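Putative NAD(P)H-flavin oxidoreductase (Neisseria meningitidis serogroup A / serotype 4A, PDB 6WT2) probably uses NAD(P)H to reduce nitro compounds such as chloramphenicol, carrying FMN as its cofactor in the manner of nitroreductases. Local coordinates at residues Glu53-Val58 with Arg147-Ala152. Numbering follows the deposited sequence.
Sequences EPWQFV and RQTYIA. With FMN (flavin mononucleotide), chain K.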
ATOM      1  N   GLU A  53     -11.518   3.293  -5.100  1.00 22.30           N
ATOM      2  CA  GLU A  53     -11.094   2.097  -5.824  1.00 19.74           C
ATOM      3  C   GLU A  53     -10.410   2.466  -7.146  1.00 19.72           C
ATOM      4  O   GLU A  53     -10.826   2.011  -8.213  1.00 22.07           O
ATOM      5  CB  GLU A  53     -12.282   1.177  -6.081  1.00 22.26           C
ATOM      6  CG  GLU A  53     -12.995   0.699  -4.821  1.00 25.92           C
ATOM      7  CD  GLU A  53     -14.289  -0.042  -5.127  1.00 27.09           C
ATOM      8  OE1 GLU A  53     -14.250  -1.019  -5.917  1.00 28.77           O
ATOM      9  OE2 GLU A  53     -15.351   0.353  -4.571  1.00 25.28           O
ATOM     10  N   PRO A  54      -9.375   3.299  -7.104  1.00 23.03           N
ATOM     11  CA  PRO A  54      -8.899   3.951  -8.327  1.00 24.38           C
ATOM     12  C   PRO A  54      -7.922   3.077  -9.099  1.00 25.10           C
ATOM     13  O   PRO A  54      -6.874   3.545  -9.540  1.00 22.17           O
ATOM     14  CB  PRO A  54      -8.217   5.207  -7.782  1.00 18.68           C
ATOM     15  CG  PRO A  54      -7.565   4.699  -6.509  1.00 18.47           C
ATOM     16  CD  PRO A  54      -8.539   3.658  -5.938  1.00 21.46           C
ATOM     17  N   TRP A  55      -8.256   1.804  -9.256  1.00 23.37           N
ATOM     18  CA  TRP A  55      -7.326   0.833  -9.796  1.00 20.29           C
ATOM     19  C   TRP A  55      -7.978  -0.002 -10.890  1.00 19.17           C
ATOM     20  O   TRP A  55      -9.201  -0.168 -10.931  1.00 20.61           O
ATOM     21  CB  TRP A  55      -6.803  -0.097  -8.703  1.00 21.51           C
ATOM     22  CG  TRP A  55      -7.867  -0.632  -7.743  1.00 20.59           C
ATOM     23  CD1 TRP A  55      -8.972  -1.382  -8.049  1.00 30.07           C
ATOM     24  CD2 TRP A  55      -7.869  -0.478  -6.328  1.00 21.47           C
ATOM     25  NE1 TRP A  55      -9.669  -1.687  -6.897  1.00 25.02           N
ATOM     26  CE2 TRP A  55      -9.000  -1.153  -5.828  1.00 22.13           C
ATOM     27  CE3 TRP A  55      -7.006   0.155  -5.424  1.00 20.42           C
ATOM     28  CZ2 TRP A  55      -9.303  -1.194  -4.472  1.00 23.02           C
ATOM     29  CZ3 TRP A  55      -7.314   0.122  -4.079  1.00 18.36           C
ATOM     30  CH2 TRP A  55      -8.440  -0.554  -3.613  1.00 21.22           C
ATOM     31  N   GLN A  56      -7.131  -0.503 -11.791  1.00 20.74           N
ATOM     32  CA  GLN A  56      -7.439  -1.632 -12.658  1.00 24.99           C
ATOM     33  C   GLN A  56      -6.318  -2.644 -12.477  1.00 22.91           C
ATOM     34  O   GLN A  56      -5.178  -2.254 -12.232  1.00 20.70           O
ATOM     35  CB  GLN A  56      -7.518  -1.224 -14.137  1.00 19.87           C
ATOM     36  CG  GLN A  56      -8.492  -0.124 -14.435  1.00 21.61           C
ATOM     37  CD  GLN A  56      -9.909  -0.639 -14.547  1.00 30.16           C
ATOM     38  OE1 GLN A  56     -10.634  -0.718 -13.553  1.00 33.09           O
ATOM     39  NE2 GLN A  56     -10.310  -1.004 -15.760  1.00 27.32           N
ATOM     40  N   PHE A  57      -6.636  -3.941 -12.594  1.00 23.80           N
ATOM     41  CA  PHE A  57      -5.628  -5.003 -12.514  1.00 21.63           C
ATOM     42  C   PHE A  57      -5.490  -5.611 -13.909  1.00 21.64           C
ATOM     43  O   PHE A  57      -6.399  -6.304 -14.374  1.00 25.78           O
ATOM     44  CB  PHE A  57      -6.006  -6.089 -11.503  1.00 21.76           C
ATOM     45  CG  PHE A  57      -6.417  -5.569 -10.149  1.00 28.10           C
ATOM     46  CD1 PHE A  57      -5.773  -4.484  -9.571  1.00 25.94           C
ATOM     47  CD2 PHE A  57      -7.449  -6.185  -9.448  1.00 25.21           C
ATOM     48  CE1 PHE A  57      -6.163  -4.003  -8.330  1.00 26.41           C
ATOM     49  CE2 PHE A  57      -7.840  -5.708  -8.196  1.00 27.71           C
ATOM     50  CZ  PHE A  57      -7.194  -4.610  -7.645  1.00 23.05           C
ATOM     51  N   VAL A  58      -4.368  -5.349 -14.577  1.00 20.55           N
ATOM     52  CA  VAL A  58      -4.100  -5.924 -15.894  1.00 20.43           C
ATOM     53  C   VAL A  58      -3.374  -7.251 -15.690  1.00 20.46           C
ATOM     54  O   VAL A  58      -2.224  -7.277 -15.250  1.00 20.93           O
ATOM     55  CB  VAL A  58      -3.273  -4.979 -16.773  1.00 23.16           C
ATOM     56  CG1 VAL A  58      -3.089  -5.587 -18.166  1.00 23.45           C
ATOM     57  CG2 VAL A  58      -3.921  -3.607 -16.837  1.00 20.98           C
ATOM     58  N   ARG A 147      -0.939   5.553  -4.554  1.00 19.33           N
ATOM     59  CA  ARG A 147      -0.803   5.099  -3.173  1.00 20.48           C
ATOM     60  C   ARG A 147      -1.865   4.065  -2.825  1.00 19.45           C
ATOM     61  O   ARG A 147      -1.563   3.034  -2.204  1.00 19.59           O
ATOM     62  CB  ARG A 147      -0.892   6.278  -2.195  1.00 20.88           C
ATOM     63  CG  ARG A 147       0.216   7.318  -2.309  1.00 23.40           C
ATOM     64  CD  ARG A 147      -0.143   8.499  -1.425  1.00 27.15           C
ATOM     65  NE  ARG A 147       0.863   9.551  -1.424  1.00 35.21           N
ATOM     66  CZ  ARG A 147       1.081  10.353  -0.382  1.00 37.66           C
ATOM     67  NH1 ARG A 147       0.354  10.201   0.721  1.00 35.35           N
ATOM     68  NH2 ARG A 147       2.016  11.293  -0.439  1.00 30.66           N
ATOM     69  N   GLN A 148      -3.117   4.322  -3.220  1.00 19.95           N
ATOM     70  CA  GLN A 148      -4.183   3.363  -2.945  1.00 19.33           C
ATOM     71  C   GLN A 148      -3.871   2.001  -3.558  1.00 18.79           C
ATOM     72  O   GLN A 148      -4.114   0.963  -2.930  1.00 18.99           O
ATOM     73  CB  GLN A 148      -5.534   3.890  -3.459  1.00 20.71           C
ATOM     74  CG  GLN A 148      -5.805   5.398  -3.237  1.00 21.81           C
ATOM     75  CD  GLN A 148      -5.695   5.830  -1.776  1.00 25.65           C
ATOM     76  OE1 GLN A 148      -6.206   5.162  -0.871  1.00 22.08           O
ATOM     77  NE2 GLN A 148      -5.034   6.963  -1.546  1.00 21.40           N
ATOM     78  N   THR A 149      -3.307   1.978  -4.773  1.00 20.44           N
ATOM     79  CA  THR A 149      -3.047   0.698  -5.429  1.00 18.78           C
ATOM     80  C   THR A 149      -2.011  -0.133  -4.688  1.00 21.55           C
ATOM     81  O   THR A 149      -1.992  -1.362  -4.840  1.00 20.99           O
ATOM     82  CB  THR A 149      -2.588   0.899  -6.874  1.00 21.75           C
ATOM     83  OG1 THR A 149      -1.249   1.417  -6.907  1.00 19.71           O
ATOM     84  CG2 THR A 149      -3.534   1.839  -7.625  1.00 23.95           C
ATOM     85  N   TYR A 150      -1.148   0.504  -3.901  1.00 18.53           N
ATOM     86  CA  TYR A 150      -0.165  -0.255  -3.137  1.00 18.92           C
ATOM     87  C   TYR A 150      -0.809  -0.960  -1.945  1.00 25.03           C
ATOM     88  O   TYR A 150      -0.234  -1.930  -1.428  1.00 22.93           O
ATOM     89  CB  TYR A 150       0.975   0.662  -2.690  1.00 19.74           C
ATOM     90  CG  TYR A 150       2.055   0.909  -3.740  1.00 20.14           C
ATOM     91  CD1 TYR A 150       3.380   0.524  -3.513  1.00 21.81           C
ATOM     92  CD2 TYR A 150       1.758   1.534  -4.940  1.00 19.97           C
ATOM     93  CE1 TYR A 150       4.375   0.760  -4.463  1.00 22.16           C
ATOM     94  CE2 TYR A 150       2.746   1.767  -5.895  1.00 20.60           C
ATOM     95  CZ  TYR A 150       4.042   1.378  -5.653  1.00 22.56           C
ATOM     96  OH  TYR A 150       5.015   1.614  -6.599  1.00 23.06           O
ATOM     97  N   ILE A 151      -1.978  -0.489  -1.493  1.00 19.26           N
ATOM     98  CA  ILE A 151      -2.751  -1.245  -0.512  1.00 19.79           C
ATOM     99  C   ILE A 151      -3.219  -2.558  -1.120  1.00 20.50           C
ATOM    100  O   ILE A 151      -3.046  -3.630  -0.533  1.00 19.68           O
ATOM    101  CB  ILE A 151      -3.953  -0.425  -0.017  1.00 20.51           C
ATOM    102  CG1 ILE A 151      -3.504   0.929   0.522  1.00 21.10           C
ATOM    103  CG2 ILE A 151      -4.744  -1.226   1.010  1.00 21.55           C
ATOM    104  CD1 ILE A 151      -4.694   1.797   0.945  1.00 22.06           C
ATOM    105  N   ALA A 152      -3.838  -2.483  -2.304  1.00 21.73           N
ATOM    106  CA  ALA A 152      -4.280  -3.692  -2.992  1.00 22.07           C
ATOM    107  C   ALA A 152      -3.110  -4.616  -3.276  1.00 22.95           C
ATOM    108  O   ALA A 152      -3.215  -5.833  -3.098  1.00 26.89           O
ATOM    109  CB  ALA A 152      -4.987  -3.328  -4.292  1.00 22.76           C
TER
HETATM  110  N1  FMN K 304     -12.312   6.919   6.401  1.00 20.80           N
HETATM  111  C2  FMN K 304     -12.591   7.965   7.228  1.00 23.82           C
HETATM  112  O2  FMN K 304     -13.672   7.943   7.847  1.00 22.85           O
HETATM  113  N3  FMN K 304     -11.825   9.069   7.296  1.00 23.21           N
HETATM  114  C4  FMN K 304     -10.668   9.177   6.615  1.00 20.62           C
HETATM  115  O4  FMN K 304      -9.905  10.152   6.758  1.00 25.24           O
HETATM  116  C4A FMN K 304     -10.267   8.055   5.751  1.00 20.69           C
HETATM  117  N5  FMN K 304      -9.210   8.166   4.925  1.00 18.61           N
HETATM  118  C5A FMN K 304      -8.804   7.091   4.223  1.00 18.08           C
HETATM  119  C6  FMN K 304      -7.518   7.089   3.686  1.00 18.55           C
HETATM  120  C7  FMN K 304      -7.121   5.997   2.933  1.00 14.74           C
HETATM  121  C7M FMN K 304      -5.735   5.977   2.353  1.00 18.40           C
HETATM  122  C8  FMN K 304      -7.961   4.773   2.903  1.00 17.62           C
HETATM  123  C8M FMN K 304      -7.501   3.523   2.200  1.00 11.99           C
HETATM  124  C9  FMN K 304      -9.241   4.777   3.447  1.00 15.50           C
HETATM  125  C9A FMN K 304      -9.641   5.859   4.186  1.00 15.65           C
HETATM  126  N10 FMN K 304     -10.897   5.837   4.823  1.00 18.45           N
HETATM  127  C10 FMN K 304     -11.229   6.941   5.615  1.00 16.78           C
HETATM  128  C1' FMN K 304     -11.752   4.645   4.783  1.00 20.11           C
HETATM  129  C2' FMN K 304     -12.488   4.533   3.433  1.00 17.75           C
HETATM  130  O2' FMN K 304     -13.589   5.450   3.407  1.00 16.21           O
HETATM  131  C3' FMN K 304     -13.001   3.113   3.297  1.00 17.44           C
HETATM  132  O3' FMN K 304     -11.870   2.245   3.177  1.00 20.15           O
HETATM  133  C4' FMN K 304     -13.895   2.921   2.069  1.00 21.42           C
HETATM  134  O4' FMN K 304     -15.001   3.822   2.197  1.00 18.34           O
HETATM  135  C5' FMN K 304     -14.389   1.482   2.000  1.00 23.67           C
HETATM  136  O5' FMN K 304     -14.932   1.111   3.268  1.00 19.66           O
HETATM  137  P   FMN K 304     -14.388  -0.218   3.996  1.00 18.09           P
HETATM  138  O1P FMN K 304     -14.583  -1.311   2.986  1.00 22.56           O
HETATM  139  O2P FMN K 304     -15.198  -0.324   5.255  1.00 20.86           O
HETATM  140  O3P FMN K 304     -12.935   0.141   4.259  1.00 22.38           O
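The indole of W55 is sandwiched between its own chain and a helix, and one edge of it faces the helix backbone. On one face E53 CA sits over the ring centre and P54 CD nearer the rim; the opposite face takes the tip of F57 together with, from the helix, the methyl of A152. That methyl makes a CH-pi contact, with A152 CB 4.3 Å from the centroid of the W55 six-membered ring and 16° off its normal. Near the ring plane, W55 CZ3 comes edge-on to the backbone Q148 O at 3.5 Å, an oxygen already bonded by I151 N. W55 reaches this place because CG lies between the backbone N and carbonyl carbon (chi1 45°), while its CB rests on the T149 methyl CG2.

P54, the centre of an inverse gamma turn, crosses Q148 at about a right angle, its CG 3.8 Å from Q148 CB. Bent at its second torsion, the Q148 chain then leads away to the flavin pocket, where Q148 OE1 lies 3.4 Å from FMN C7M and accepts a hydrogen bond from S49 N. I151 CD1 meets the neighbouring methyl FMN C8M at 3.5 Å.

Residues 55-58 run at 51° to residues 147-152 of helix 138-162. Strand 55-59, at the edge of the chain's antiparallel sheet, pairs with strand 85-92, while F57 and V58 pair in parallel with a strand of the second subunit, carrying the sheet over the dimer interface.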